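Local structure of uncharacterized protein C4B3.07 (Schizosaccharomyces pombe, 3QTM) at residues A[110-115]-A[119-124]. The protein is required for correct translation termination, directly inhibits ofd1 and positively regulates the stability of the Sre1 N-terminal transcription factor domain in hypoxic gene control. Sequence-based numbering, arbitrary orientation.
Sequences LGLDAP and SRLFLA
With chi1 at -169°, Leu121 sets its CG opposite its own backbone N and reaches out of helix 119-142 to the turn at Gly111; Leu112, whose chi1 of -74° sets CG opposite its carbonyl carbon, brings a methyl back toward that same leucine. The evidence for a side-chain-to-backbone contact is direct: Leu121 CD2 lies 3.4 Å from Gly111 C and 3.5 Å from Gly111 O. It is also 3.6 Å from Leu112 N, so the methyl sits over the face of the Gly111-Leu112 peptide, almost directly above Gly111 C. The missing side chain of Gly111 leaves room for the other methyl, Leu121 CD1, beside Gly111 CA, and the two backbones come nearest here, 7.1 Å between Gly111 CA and Leu121 CA.

The side-chain contacts are longer. Leu112 CD2 meets Leu121 CD2 at 4.1 Å, the two side chains crossing at about a right angle, and the same Leu112 methyl stands obliquely to the Phe122 ring, 4.4 Å from CE1. No hydrogen bond joins the segments; van der Waals packing, of a methyl on a peptide and of apolar side chains on each other, accounts for their contact, with 132 Å² buried over both sides. The Gly111 carbonyl oxygen is nevertheless satisfied locally: Ala114 N donates to Gly111 O at 3.0 Å, an i+3 to i bond that closes a turn over residues 111-114.

Tyr165 of helix 151-170 touches Leu112 and meets the Phe122 ring edge-to-face, extending the apolar cluster to the next helix. On the loop, Ala114 O accepts a hydrogen bond from Lys67 NZ. Helix 97-110 and helix 119-142 are joined by a short connection, and the contact, between the turn that follows the former and the first turn of the latter, thus lies at the bend of a helical hairpin, consistent with the protein's tetratricopeptide-repeat relationship.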
loop_
_atom_site.group_PDB
_atom_site.type_symbol
_atom_site.label_atom_id
_atom_site.label_comp_id
_atom_site.label_asym_id
_atom_site.label_seq_id
_atom_site.Cartn_x
_atom_site.Cartn_y
_atom_site.Cartn_z
ATOM N N LEU A 110 -10.185 -9.440 -18.498
ATOM C CA LEU A 110 -10.324 -10.613 -19.351
ATOM C C LEU A 110 -10.194 -11.912 -18.560
ATOM O O LEU A 110 -10.768 -12.934 -18.943
ATOM C CB LEU A 110 -9.298 -10.587 -20.478
ATOM C CG LEU A 110 -9.610 -9.621 -21.616
ATOM C CD1 LEU A 110 -8.408 -9.495 -22.557
ATOM C CD2 LEU A 110 -10.855 -10.098 -22.356
ATOM N N GLY A 111 -9.453 -11.865 -17.451
ATOM C CA GLY A 111 -9.268 -13.030 -16.612
ATOM C C GLY A 111 -10.463 -13.407 -15.755
ATOM O O GLY A 111 -10.501 -14.510 -15.216
ATOM N N LEU A 112 -11.429 -12.504 -15.612
ATOM C CA LEU A 112 -12.548 -12.731 -14.692
ATOM C C LEU A 112 -13.395 -13.944 -15.075
ATOM O O LEU A 112 -14.000 -14.570 -14.215
ATOM C CB LEU A 112 -13.441 -11.490 -14.586
ATOM C CG LEU A 112 -12.868 -10.316 -13.788
ATOM C CD1 LEU A 112 -13.685 -9.055 -14.034
ATOM C CD2 LEU A 112 -12.781 -10.635 -12.294
ATOM N N ASP A 113 -13.431 -14.261 -16.367
ATOM C CA ASP A 113 -14.158 -15.428 -16.870
ATOM C C ASP A 113 -13.292 -16.683 -16.983
ATOM O O ASP A 113 -13.804 -17.768 -17.237
ATOM C CB ASP A 113 -14.766 -15.128 -18.240
ATOM C CG ASP A 113 -15.875 -14.088 -18.174
ATOM O OD1 ASP A 113 -15.931 -13.217 -19.074
ATOM O OD2 ASP A 113 -16.686 -14.142 -17.222
ATOM N N ALA A 114 -11.983 -16.534 -16.806
ATOM C CA ALA A 114 -11.076 -17.667 -16.942
ATOM C C ALA A 114 -11.230 -18.604 -15.747
ATOM O O ALA A 114 -11.676 -18.170 -14.674
ATOM C CB ALA A 114 -9.651 -17.176 -17.051
ATOM N N PRO A 115 -10.844 -19.888 -15.913
ATOM C CA PRO A 115 -10.879 -20.846 -14.796
ATOM C C PRO A 115 -9.747 -20.583 -13.804
ATOM O O PRO A 115 -8.754 -19.962 -14.195
ATOM C CB PRO A 115 -10.614 -22.209 -15.471
ATOM C CG PRO A 115 -10.291 -21.915 -16.925
ATOM C CD PRO A 115 -10.152 -20.435 -17.098
ATOM N N SER A 119 -6.980 -15.224 -6.535
ATOM C CA SER A 119 -6.218 -14.328 -5.671
ATOM C C SER A 119 -5.259 -13.399 -6.428
ATOM O O SER A 119 -5.276 -12.186 -6.231
ATOM C CB SER A 119 -5.446 -15.143 -4.628
ATOM O OG SER A 119 -6.352 -15.807 -3.760
ATOM N N ARG A 120 -4.434 -13.971 -7.295
ATOM C CA ARG A 120 -3.457 -13.175 -8.024
ATOM C C ARG A 120 -4.162 -12.212 -8.973
ATOM O O ARG A 120 -3.712 -11.100 -9.168
ATOM C CB ARG A 120 -2.450 -14.063 -8.768
ATOM C CG ARG A 120 -1.422 -14.720 -7.853
ATOM C CD ARG A 120 -0.634 -15.840 -8.549
ATOM N NE ARG A 120 0.159 -16.569 -7.564
ATOM C CZ ARG A 120 1.458 -16.373 -7.342
ATOM N NH1 ARG A 120 2.145 -15.491 -8.061
ATOM N NH2 ARG A 120 2.074 -17.072 -6.398
ATOM N N LEU A 121 -5.287 -12.638 -9.535
ATOM C CA LEU A 121 -6.034 -11.782 -10.443
ATOM C C LEU A 121 -6.645 -10.616 -9.679
ATOM O O LEU A 121 -6.608 -9.473 -10.149
ATOM C CB LEU A 121 -7.130 -12.564 -11.182
ATOM C CG LEU A 121 -7.751 -11.763 -12.336
ATOM C CD1 LEU A 121 -6.724 -11.610 -13.491
ATOM C CD2 LEU A 121 -9.073 -12.362 -12.831
ATOM N N PHE A 122 -7.189 -10.910 -8.499
ATOM C CA PHE A 122 -7.821 -9.880 -7.680
ATOM C C PHE A 122 -6.796 -8.829 -7.292
ATOM O O PHE A 122 -7.099 -7.635 -7.280
ATOM C CB PHE A 122 -8.489 -10.483 -6.440
ATOM C CG PHE A 122 -9.847 -11.100 -6.717
ATOM C CD1 PHE A 122 -10.258 -11.355 -8.020
ATOM C CD2 PHE A 122 -10.689 -11.454 -5.671
ATOM C CE1 PHE A 122 -11.493 -11.922 -8.277
ATOM C CE2 PHE A 122 -11.928 -12.034 -5.913
ATOM C CZ PHE A 122 -12.335 -12.266 -7.222
ATOM N N LEU A 123 -5.575 -9.275 -7.007
ATOM C CA LEU A 123 -4.511 -8.358 -6.623
ATOM C C LEU A 123 -4.110 -7.487 -7.813
ATOM O O LEU A 123 -3.952 -6.278 -7.662
ATOM C CB LEU A 123 -3.301 -9.103 -6.037
ATOM C CG LEU A 123 -2.045 -8.299 -5.644
ATOM C CD1 LEU A 123 -2.320 -7.303 -4.518
ATOM C CD2 LEU A 123 -0.889 -9.223 -5.247
ATOM N N ALA A 124 -3.964 -8.100 -8.987
ATOM C CA ALA A 124 -3.627 -7.367 -10.213
ATOM C C ALA A 124 -4.684 -6.321 -10.555
ATOM O O ALA A 124 -4.363 -5.208 -10.983
ATOM C CB ALA A 124 -3.468 -8.335 -11.391
#